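Long-range contact in DNA polymerase (Pyrobaculum calidifontis, PDB 5MDN), which probably copies DNA as a family B polymerase, adding deoxyribonucleotides from their triphosphates to a growing strand with release of diphosphate: residues A[28-36]-A[141-152]. Numbering follows the deposited sequence.
Sequences GRRVVLVDR and LGPLPLYEVVEW
Val32 lies beside Leu146 in the parallel pairing of strands 30-35 and 144-152, the one parallel neighbour pair in the mixed five-stranded sheet of the N-terminal domain. Strand 5-12 of this sheet carries the magnesium ligand Asp7, whose side chain is about 9 Å from that of Val32. Val32 N donates to Pro145 O (3.0 Å) and Val32 O accepts from Tyr147 N; Val34 repeats the pattern, its N donating to Tyr147 O and its O receiving Val149 N. Pro145 has no N-H to give; its CD lies against Arg30 O, so backbone bonding between the segments begins with its carbonyl, and its ring packs against Val31 CG1.

Val32, branched at CB as strands tolerate well, has CG1 between its own N and carbonyl carbon (chi1 49°), which brings that methyl to Leu146 CD1 at 3.8 Å. Leu146 CD1 also meets Val34 CB, spanning two valines on this face. On the other face Tyr147 and Val149 flank Leu33, with Tyr147 CB 3.9 Å from Leu33 CD1 and Val149 CG1 3.6 Å from Leu33 CB, while Leu33 CD2 reaches Trp152 CH2. An alanine in place of Leu33 would remove CG and both methyls and is likely to open a gap between Tyr147, Val149 and Trp152. Tyrosine suits position 147 by joining apolar carbons, against Leu33 and Val31, to a polar OH beside Arg29, whose guanidinium is turned 75° to the ring and paired with Asp25.

Val149 serves two neighbours with its two methyls: besides CG1 on Leu33, CG2 packs against Asp35, whose OD2 is hydrogen-bonded to Tyr119. On the sheet face that bears Val34, the extended chain of Arg36 brings NH1 to Glu148 OE2 (2.5 Å), a salt bridge with a weak, bent hydrogen bond (116°); Glu148 OE1 also pairs with Arg136, and Arg36 NE with Glu18.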
loop_
_atom_site.group_PDB
_atom_site.type_symbol
_atom_site.label_atom_id
_atom_site.label_comp_id
_atom_site.label_asym_id
_atom_site.label_seq_id
_atom_site.Cartn_x
_atom_site.Cartn_y
_atom_site.Cartn_z
ATOM N N GLY A 28 23.619 -20.356 1.947
ATOM C CA GLY A 28 22.605 -20.373 0.912
ATOM C C GLY A 28 21.606 -21.505 0.993
ATOM O O GLY A 28 21.175 -22.018 -0.047
ATOM N N ARG A 29 21.216 -21.908 2.199
ATOM C CA ARG A 29 20.199 -22.932 2.389
ATOM C C ARG A 29 19.172 -22.445 3.400
ATOM O O ARG A 29 19.497 -21.714 4.339
ATOM C CB ARG A 29 20.807 -24.258 2.865
ATOM C CG ARG A 29 21.764 -24.088 4.019
ATOM C CD ARG A 29 22.188 -25.397 4.648
ATOM N NE ARG A 29 22.623 -25.183 6.025
ATOM C CZ ARG A 29 22.415 -26.038 7.021
ATOM N NH1 ARG A 29 21.779 -27.179 6.796
ATOM N NH2 ARG A 29 22.849 -25.750 8.241
ATOM N N ARG A 30 17.925 -22.863 3.198
ATOM C CA ARG A 30 16.807 -22.337 3.969
ATOM C C ARG A 30 16.733 -23.055 5.311
ATOM O O ARG A 30 16.619 -24.283 5.358
ATOM C CB ARG A 30 15.497 -22.493 3.198
ATOM C CG ARG A 30 15.279 -21.468 2.084
ATOM C CD ARG A 30 16.167 -21.735 0.870
ATOM N NE ARG A 30 16.005 -20.723 -0.172
ATOM C CZ ARG A 30 16.970 -19.899 -0.569
ATOM N NH1 ARG A 30 18.170 -19.968 -0.011
ATOM N NH2 ARG A 30 16.736 -19.008 -1.521
ATOM N N VAL A 31 16.792 -22.289 6.401
ATOM C CA VAL A 31 16.801 -22.827 7.754
ATOM C C VAL A 31 15.774 -22.067 8.585
ATOM O O VAL A 31 15.159 -21.105 8.127
ATOM C CB VAL A 31 18.193 -22.744 8.418
ATOM C CG1 VAL A 31 19.237 -23.459 7.572
ATOM C CG2 VAL A 31 18.585 -21.292 8.644
ATOM N N VAL A 32 15.590 -22.523 9.821
ATOM C CA VAL A 32 14.653 -21.907 10.753
ATOM C C VAL A 32 15.335 -21.778 12.110
ATOM O O VAL A 32 15.912 -22.745 12.621
ATOM C CB VAL A 32 13.339 -22.710 10.865
ATOM C CG1 VAL A 32 13.617 -24.191 11.089
ATOM C CG2 VAL A 32 12.460 -22.149 11.974
ATOM N N LEU A 33 15.280 -20.578 12.685
ATOM C CA LEU A 33 15.852 -20.292 13.991
ATOM C C LEU A 33 14.729 -20.190 15.013
ATOM O O LEU A 33 13.668 -19.628 14.728
ATOM C CB LEU A 33 16.673 -18.999 13.969
ATOM C CG LEU A 33 18.161 -19.119 13.626
ATOM C CD1 LEU A 33 18.381 -19.763 12.268
ATOM C CD2 LEU A 33 18.828 -17.752 13.688
ATOM N N VAL A 34 14.969 -20.731 16.205
ATOM C CA VAL A 34 13.931 -20.853 17.217
ATOM C C VAL A 34 14.422 -20.298 18.549
ATOM O O VAL A 34 15.611 -20.368 18.879
ATOM C CB VAL A 34 13.473 -22.326 17.350
ATOM C CG1 VAL A 34 14.406 -23.122 18.256
ATOM C CG2 VAL A 34 12.051 -22.393 17.824
ATOM N N ASP A 35 13.492 -19.712 19.304
ATOM C CA ASP A 35 13.769 -19.192 20.640
ATOM C C ASP A 35 12.581 -19.500 21.537
ATOM O O ASP A 35 11.461 -19.061 21.256
ATOM C CB ASP A 35 14.038 -17.685 20.616
ATOM C CG ASP A 35 14.759 -17.198 21.862
ATOM O OD1 ASP A 35 14.676 -17.875 22.910
ATOM O OD2 ASP A 35 15.409 -16.134 21.794
ATOM N N ARG A 36 12.824 -20.249 22.610
ATOM C CA ARG A 36 11.783 -20.592 23.568
ATOM C C ARG A 36 11.815 -19.733 24.826
ATOM O O ARG A 36 10.866 -19.784 25.616
ATOM C CB ARG A 36 11.901 -22.070 23.956
ATOM C CG ARG A 36 11.938 -23.008 22.762
ATOM C CD ARG A 36 11.931 -24.469 23.188
ATOM N NE ARG A 36 11.998 -25.365 22.036
ATOM C CZ ARG A 36 13.118 -25.671 21.387
ATOM N NH1 ARG A 36 14.277 -25.153 21.770
ATOM N NH2 ARG A 36 13.077 -26.493 20.346
ATOM N N LEU A 141 13.458 -29.448 11.656
ATOM C CA LEU A 141 12.051 -29.185 11.954
ATOM C C LEU A 141 11.313 -29.376 10.634
ATOM O O LEU A 141 11.360 -28.508 9.758
ATOM C CB LEU A 141 11.835 -27.786 12.526
ATOM C CG LEU A 141 10.388 -27.276 12.546
ATOM C CD1 LEU A 141 9.476 -28.226 13.313
ATOM C CD2 LEU A 141 10.317 -25.875 13.131
ATOM N N GLY A 142 10.639 -30.512 10.487
ATOM C CA GLY A 142 10.128 -30.909 9.199
ATOM C C GLY A 142 11.281 -31.159 8.248
ATOM O O GLY A 142 12.223 -31.893 8.563
ATOM N N PRO A 143 11.237 -30.541 7.064
ATOM C CA PRO A 143 12.373 -30.654 6.138
ATOM C C PRO A 143 13.494 -29.667 6.417
ATOM O O PRO A 143 14.604 -29.863 5.904
ATOM C CB PRO A 143 11.733 -30.389 4.769
ATOM C CG PRO A 143 10.590 -29.479 5.075
ATOM C CD PRO A 143 10.100 -29.817 6.466
ATOM N N LEU A 144 13.243 -28.618 7.204
ATOM C CA LEU A 144 14.161 -27.504 7.418
ATOM C C LEU A 144 15.093 -27.787 8.592
ATOM O O LEU A 144 14.658 -28.324 9.615
ATOM C CB LEU A 144 13.393 -26.213 7.688
ATOM C CG LEU A 144 12.362 -25.775 6.649
ATOM C CD1 LEU A 144 11.462 -24.694 7.224
ATOM C CD2 LEU A 144 13.057 -25.287 5.390
ATOM N N PRO A 145 16.373 -27.447 8.457
ATOM C CA PRO A 145 17.275 -27.499 9.616
ATOM C C PRO A 145 16.844 -26.498 10.679
ATOM O O PRO A 145 16.631 -25.317 10.395
ATOM C CB PRO A 145 18.641 -27.139 9.021
ATOM C CG PRO A 145 18.517 -27.401 7.553
ATOM C CD PRO A 145 17.083 -27.136 7.205
ATOM N N LEU A 146 16.724 -26.979 11.912
ATOM C CA LEU A 146 16.346 -26.148 13.044
ATOM C C LEU A 146 17.581 -25.723 13.830
ATOM O O LEU A 146 18.569 -26.455 13.917
ATOM C CB LEU A 146 15.371 -26.893 13.958
ATOM C CG LEU A 146 14.823 -26.166 15.188
ATOM C CD1 LEU A 146 14.024 -24.938 14.779
ATOM C CD2 LEU A 146 13.974 -27.106 16.034
ATOM N N TYR A 147 17.509 -24.525 14.406
ATOM C CA TYR A 147 18.602 -23.952 15.181
ATOM C C TYR A 147 18.037 -23.284 16.423
ATOM O O TYR A 147 17.090 -22.496 16.326
ATOM C CB TYR A 147 19.391 -22.919 14.365
ATOM C CG TYR A 147 20.354 -23.487 13.347
ATOM C CD1 TYR A 147 19.898 -24.014 12.145
ATOM C CD2 TYR A 147 21.724 -23.475 13.579
ATOM C CE1 TYR A 147 20.778 -24.525 11.210
ATOM C CE2 TYR A 147 22.612 -23.984 12.651
ATOM C CZ TYR A 147 22.135 -24.508 11.469
ATOM O OH TYR A 147 23.015 -25.015 10.541
ATOM N N GLU A 148 18.606 -23.598 17.583
ATOM C CA GLU A 148 18.273 -22.894 18.814
ATOM C C GLU A 148 19.149 -21.655 18.910
ATOM O O GLU A 148 20.378 -21.763 18.934
ATOM C CB GLU A 148 18.493 -23.775 20.043
ATOM C CG GLU A 148 17.357 -24.712 20.396
ATOM C CD GLU A 148 17.607 -25.439 21.707
ATOM O OE1 GLU A 148 18.785 -25.556 22.107
ATOM O OE2 GLU A 148 16.626 -25.881 22.341
ATOM N N VAL A 149 18.524 -20.486 18.982
ATOM C CA VAL A 149 19.279 -19.241 19.050
ATOM C C VAL A 149 19.826 -19.080 20.462
ATOM O O VAL A 149 19.122 -19.319 21.452
ATOM C CB VAL A 149 18.416 -18.039 18.625
ATOM C CG1 VAL A 149 17.736 -18.321 17.297
ATOM C CG2 VAL A 149 17.394 -17.676 19.680
ATOM N N VAL A 150 21.105 -18.740 20.560
ATOM C CA VAL A 150 21.697 -18.399 21.848
ATOM C C VAL A 150 21.629 -16.900 22.100
ATOM O O VAL A 150 21.148 -16.456 23.147
ATOM C CB VAL A 150 23.146 -18.922 21.922
ATOM C CG1 VAL A 150 23.730 -18.672 23.302
ATOM C CG2 VAL A 150 23.192 -20.402 21.575
ATOM N N GLU A 151 22.105 -16.098 21.151
ATOM C CA GLU A 151 22.072 -14.652 21.299
ATOM C C GLU A 151 22.137 -14.012 19.920
ATOM O O GLU A 151 22.918 -14.441 19.066
ATOM C CB GLU A 151 23.226 -14.159 22.179
ATOM C CG GLU A 151 23.159 -12.684 22.516
ATOM C CD GLU A 151 24.312 -12.234 23.385
ATOM O OE1 GLU A 151 25.405 -12.826 23.276
ATOM O OE2 GLU A 151 24.122 -11.296 24.186
ATOM N N TRP A 152 21.313 -12.987 19.712
ATOM C CA TRP A 152 21.371 -12.182 18.502
ATOM C C TRP A 152 22.406 -11.075 18.657
ATOM O O TRP A 152 22.406 -10.348 19.657
ATOM C CB TRP A 152 20.003 -11.576 18.187
ATOM C CG TRP A 152 18.966 -12.572 17.785
ATOM C CD1 TRP A 152 18.173 -13.310 18.613
ATOM C CD2 TRP A 152 18.590 -12.926 16.448
ATOM N NE1 TRP A 152 17.334 -14.111 17.876
ATOM C CE2 TRP A 152 17.570 -13.893 16.544
ATOM C CE3 TRP A 152 19.019 -12.519 15.181
ATOM C CZ2 TRP A 152 16.973 -14.463 15.420
ATOM C CZ3 TRP A 152 18.428 -13.088 14.066
ATOM C CH2 TRP A 152 17.414 -14.048 14.193
#